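Local coordinates for maternal effect protein oskar (Drosophila melanogaster, PDB 5A4A) that probably binds RNA through its OSK domain, which has an SGNH-hydrolase-like fold, and acts as a germline inducer in the germ plasm, at residues V88-G93 / A123-Y128; N68-V73 / R104-E109. All coordinates share one frame; numbering follows the deposited sequence.

Interaction 1: V88-G93 / A123-Y128. With SO4 (sulfate ion), chain D.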
# COMPACT_ATOMS: atom_id res chain seq x y z
N VAL A 88 1.29 -5.82 -4.92
CA VAL A 88 0.41 -6.72 -5.68
C VAL A 88 0.89 -6.83 -7.13
O VAL A 88 0.95 -7.93 -7.68
CB VAL A 88 -1.06 -6.28 -5.64
CG1 VAL A 88 -1.94 -7.29 -6.41
CG2 VAL A 88 -1.56 -6.19 -4.20
N ASP A 89 1.24 -5.70 -7.74
CA ASP A 89 1.81 -5.71 -9.09
C ASP A 89 3.01 -6.64 -9.18
O ASP A 89 3.14 -7.41 -10.12
CB ASP A 89 2.26 -4.31 -9.52
CG ASP A 89 1.11 -3.32 -9.60
OD1 ASP A 89 0.66 -2.85 -8.53
OD2 ASP A 89 0.67 -2.99 -10.72
N ILE A 90 3.89 -6.55 -8.18
CA ILE A 90 5.10 -7.36 -8.18
C ILE A 90 4.75 -8.84 -7.99
O ILE A 90 5.26 -9.69 -8.71
CB ILE A 90 6.11 -6.88 -7.13
CG1 ILE A 90 6.69 -5.54 -7.60
CG2 ILE A 90 7.22 -7.91 -6.92
CD1 ILE A 90 7.73 -4.93 -6.69
N MET A 91 3.87 -9.13 -7.04
CA MET A 91 3.43 -10.52 -6.83
C MET A 91 2.72 -11.14 -8.04
O MET A 91 2.83 -12.35 -8.26
CB MET A 91 2.56 -10.63 -5.57
CG MET A 91 3.28 -10.19 -4.31
SD MET A 91 2.23 -10.04 -2.86
CE MET A 91 1.95 -11.78 -2.55
N ARG A 92 2.00 -10.32 -8.81
CA ARG A 92 1.29 -10.81 -10.00
C ARG A 92 2.23 -10.94 -11.18
O ARG A 92 1.83 -11.40 -12.26
CB ARG A 92 0.13 -9.89 -10.38
CG ARG A 92 -1.06 -9.97 -9.44
CD ARG A 92 -2.22 -9.07 -9.89
NE ARG A 92 -3.29 -9.09 -8.90
CZ ARG A 92 -4.40 -8.36 -8.95
NH1 ARG A 92 -4.61 -7.52 -9.96
NH2 ARG A 92 -5.30 -8.47 -7.98
N GLY A 93 3.47 -10.50 -11.00
CA GLY A 93 4.49 -10.63 -12.03
C GLY A 93 4.36 -9.61 -13.15
O GLY A 93 4.77 -9.87 -14.28
N ALA A 123 7.92 -2.89 1.68
CA ALA A 123 8.55 -3.86 2.57
C ALA A 123 8.98 -5.09 1.77
O ALA A 123 8.38 -5.41 0.74
CB ALA A 123 7.58 -4.26 3.69
N PRO A 124 10.02 -5.79 2.24
CA PRO A 124 10.38 -7.06 1.61
C PRO A 124 9.19 -8.02 1.69
O PRO A 124 8.44 -7.97 2.66
CB PRO A 124 11.53 -7.57 2.48
CG PRO A 124 11.36 -6.85 3.80
CD PRO A 124 10.84 -5.50 3.44
N LEU A 125 9.01 -8.84 0.67
CA LEU A 125 7.99 -9.89 0.70
C LEU A 125 8.64 -11.13 1.31
O LEU A 125 9.43 -11.82 0.65
CB LEU A 125 7.47 -10.17 -0.71
CG LEU A 125 6.79 -8.96 -1.36
CD1 LEU A 125 6.48 -9.22 -2.83
CD2 LEU A 125 5.51 -8.59 -0.61
N GLY A 126 8.34 -11.37 2.58
CA GLY A 126 9.08 -12.35 3.37
C GLY A 126 9.06 -13.78 2.86
O GLY A 126 10.06 -14.49 2.99
N ASN A 127 7.95 -14.20 2.26
CA ASN A 127 7.88 -15.56 1.74
C ASN A 127 8.51 -15.73 0.36
O ASN A 127 8.60 -16.85 -0.16
CB ASN A 127 6.43 -16.09 1.75
CG ASN A 127 5.45 -15.15 1.06
OD1 ASN A 127 5.64 -13.94 1.04
ND2 ASN A 127 4.39 -15.72 0.51
N TYR A 128 8.95 -14.63 -0.23
CA TYR A 128 9.59 -14.66 -1.54
C TYR A 128 11.08 -14.36 -1.43
O TYR A 128 11.71 -13.96 -2.40
CB TYR A 128 8.93 -13.66 -2.51
CG TYR A 128 7.55 -14.09 -2.95
CD1 TYR A 128 7.38 -14.89 -4.08
CD2 TYR A 128 6.42 -13.72 -2.24
CE1 TYR A 128 6.13 -15.29 -4.48
CE2 TYR A 128 5.16 -14.12 -2.64
CZ TYR A 128 5.02 -14.90 -3.76
OH TYR A 128 3.77 -15.30 -4.16
S SO4 D . -3.85 -12.41 -8.69
O1 SO4 D . -2.59 -13.05 -9.09
O2 SO4 D . -4.82 -13.42 -8.26
O3 SO4 D . -3.58 -11.46 -7.61
O4 SO4 D . -4.40 -11.69 -9.83

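Interaction 2: N68-V73 / R104-E109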
# COMPACT_ATOMS: atom_id res chain seq x y z
N ASN A 68 -7.78 3.71 -10.33
CA ASN A 68 -9.24 3.59 -10.44
C ASN A 68 -9.98 3.92 -9.15
O ASN A 68 -11.03 4.56 -9.18
CB ASN A 68 -9.64 2.18 -10.91
CG ASN A 68 -9.26 1.91 -12.35
OD1 ASN A 68 -9.14 2.83 -13.16
ND2 ASN A 68 -9.07 0.64 -12.69
N ARG A 69 -9.42 3.47 -8.03
CA ARG A 69 -10.06 3.67 -6.73
C ARG A 69 -10.23 5.16 -6.43
O ARG A 69 -11.27 5.58 -5.92
CB ARG A 69 -9.26 2.98 -5.63
CG ARG A 69 -9.88 3.08 -4.23
CD ARG A 69 -11.16 2.27 -4.12
NE ARG A 69 -11.83 2.47 -2.84
CZ ARG A 69 -12.67 3.47 -2.59
NH1 ARG A 69 -12.93 4.38 -3.52
NH2 ARG A 69 -13.25 3.56 -1.40
N LEU A 70 -9.21 5.96 -6.75
CA LEU A 70 -9.27 7.40 -6.50
C LEU A 70 -10.32 8.13 -7.33
O LEU A 70 -10.82 9.18 -6.93
CB LEU A 70 -7.90 8.05 -6.70
CG LEU A 70 -6.86 7.65 -5.67
CD1 LEU A 70 -5.53 8.34 -5.98
CD2 LEU A 70 -7.33 8.00 -4.27
N LYS A 71 -10.65 7.57 -8.50
CA LYS A 71 -11.70 8.14 -9.33
C LYS A 71 -13.04 7.87 -8.68
O LYS A 71 -14.03 8.55 -8.95
CB LYS A 71 -11.68 7.52 -10.73
CG LYS A 71 -10.42 7.79 -11.52
CD LYS A 71 -10.45 7.10 -12.88
CE LYS A 71 -9.20 7.44 -13.69
NZ LYS A 71 -9.12 6.72 -14.99
N ARG A 72 -13.08 6.85 -7.83
CA ARG A 72 -14.30 6.50 -7.13
C ARG A 72 -14.23 6.95 -5.68
O ARG A 72 -14.83 6.34 -4.79
CB ARG A 72 -14.60 5.00 -7.24
CG ARG A 72 -14.87 4.56 -8.67
CD ARG A 72 -15.29 3.10 -8.77
NE ARG A 72 -15.73 2.77 -10.13
N VAL A 73 -13.50 8.04 -5.45
CA VAL A 73 -13.46 8.67 -4.14
C VAL A 73 -13.52 10.18 -4.31
O VAL A 73 -13.16 10.70 -5.36
CB VAL A 73 -12.20 8.27 -3.34
CG1 VAL A 73 -11.04 9.19 -3.67
CG2 VAL A 73 -12.48 8.31 -1.85
N ARG A 104 4.03 6.26 -12.31
CA ARG A 104 4.20 7.64 -12.78
C ARG A 104 2.83 8.26 -13.07
O ARG A 104 2.58 9.41 -12.73
CB ARG A 104 5.12 7.66 -14.01
CG ARG A 104 5.25 8.99 -14.69
CD ARG A 104 6.19 8.87 -15.89
NE ARG A 104 7.60 8.89 -15.50
CZ ARG A 104 8.40 7.83 -15.46
NH1 ARG A 104 7.94 6.62 -15.78
NH2 ARG A 104 9.66 7.97 -15.09
N LEU A 105 1.94 7.47 -13.65
CA LEU A 105 0.58 7.94 -13.93
C LEU A 105 -0.28 8.12 -12.67
O LEU A 105 -1.13 9.01 -12.63
CB LEU A 105 -0.12 7.03 -14.94
CG LEU A 105 0.47 7.06 -16.35
CD1 LEU A 105 -0.23 6.05 -17.24
CD2 LEU A 105 0.41 8.46 -16.94
N LEU A 106 -0.07 7.27 -11.65
CA LEU A 106 -0.75 7.45 -10.37
C LEU A 106 -0.36 8.80 -9.74
O LEU A 106 -1.21 9.57 -9.29
CB LEU A 106 -0.44 6.30 -9.40
CG LEU A 106 -0.95 6.46 -7.96
CD1 LEU A 106 -2.49 6.55 -7.90
CD2 LEU A 106 -0.46 5.32 -7.04
N ILE A 107 0.93 9.07 -9.71
CA ILE A 107 1.43 10.33 -9.18
C ILE A 107 0.85 11.54 -9.94
O ILE A 107 0.43 12.52 -9.33
CB ILE A 107 2.97 10.39 -9.21
CG1 ILE A 107 3.57 9.30 -8.30
CG2 ILE A 107 3.46 11.76 -8.76
CD1 ILE A 107 3.18 9.41 -6.82
N LYS A 108 0.81 11.45 -11.26
CA LYS A 108 0.26 12.52 -12.08
C LYS A 108 -1.24 12.69 -11.86
O LYS A 108 -1.74 13.81 -11.80
CB LYS A 108 0.56 12.23 -13.56
CG LYS A 108 -0.14 13.11 -14.57
CD LYS A 108 0.20 12.61 -15.98
CE LYS A 108 -0.86 12.99 -17.01
NZ LYS A 108 -0.84 14.45 -17.30
N GLU A 109 -1.96 11.57 -11.74
CA GLU A 109 -3.39 11.63 -11.49
C GLU A 109 -3.72 12.26 -10.13
O GLU A 109 -4.63 13.07 -10.01
CB GLU A 109 -4.00 10.23 -11.57
CG GLU A 109 -5.41 10.14 -11.04
CD GLU A 109 -5.96 8.73 -11.09
OE1 GLU A 109 -5.43 7.90 -11.84
OE2 GLU A 109 -6.92 8.43 -10.38

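Interaction 1: V88-G93 / A123-Y128
The Y128 ring meets M91 obliquely: the methyl carbon M91 CE lies 4.0 Å from Y128 CE2, and the two side chains cross at about a right angle. The second flat group is the R92 guanidinium, on another side of the helix. Over one of its faces lies sulfate oxygen O4. A neighbouring oxygen takes the hydrogen bond, R92 NE to sulfate O3 at 2.7 Å. That bond is bent, with an angle of 140° at the hydrogen. The sulfate probably comes from the crystallisation liquor; S183 OG and K184 NZ also bond to it. The R92 chain is extended from CG to NE, and NH2 makes a weak hydrogen bond to G182 O.

Across the segments the contact is wholly apolar. M91 CG sits 3.7 Å from L125 CD1, and the M91 chain bends about its CG-SD bond (chi3 72°), which turns CE to the tyrosine. I90 CG2 adds a looser touch to L125 CD1 at 4.4 Å. The segments belong to the three-layer alpha/beta fold of the SGNH hydrolases: helix 87-91 follows strand 80-84, and the 123-128 loop follows the neighbouring parallel strand 116-120. V88 and D89 probably align with the family's Gly-x-Asn-Asp block, with V88 at the asparagine position. G93, with positive phi, is the first residue to leave helical geometry and forms a Schellman motif with two bonds back into the last turn, one of them G93 N to I90 O. L134 of helix 132-148 touches I90, L125 and Y128.

Interaction 2: N68-V73 / R104-E109
L70 and E109 join two helices packed on one side of the central sheet, helix 63-71 and helix 96-112. The carboxylate oxygen E109 OE2 lies 3.8 Å from L70 CB and 3.7 Å from K71 CG. It therefore rests on aliphatic carbon, and no hydrogen bond crosses between the segments. The E109 chain is extended, with CG anti to the backbone N (chi1 167°), and this carries the carboxylate across to the facing helix. K71 is extended too and crosses E109 at about a right angle. K71 NZ stays 5.0 Å from E109 OE1, so the opposite charges probably attract without forming a salt bridge. R67 NE forms a long, weak ion pair with E109 OE1.

Both helices are crossover helices of the SGNH-type alpha/beta fold. Helix 63-71 lies between parallel strands 56-58 and 80-84, and helix 96-112 links strand 80-84 to its parallel neighbour 116-120. On the buried side the contact is leucine on leucine: L70 CD1 meets L106 CD1 at 4.0 Å, the side chains crossing at about a right angle. L106 also touches I63 and R67, while L70 reaches L56 of strand 56-58 and M113. Near the end of helix 63-71 the R69 side chain folds back. Its guanidinium has R72 C at its edge, in plane, and NH1 gives a weak hydrogen bond to R72 O. R69 NH2 bonds to L11 O.

The two contacts lie in one alpha/beta domain, their centres about 22 Å apart, and they do not touch. Interaction 1 is the more buried. It sets a short helix against a loop, purely through apolar groups; polar bonds of these segments, such as that of R92 to the sulfate, lie outside the contact itself. Interaction 2 is partly buried and joins helix to helix. Leucines meet on its inner side, while a lysine and a glutamate add charge nearer the surface. Helices 87-91 and 96-112 are consecutive in the chain, and I99 of the latter touches D89 and I90. Helix 96-112 thus borders the first contact and forms half of the second.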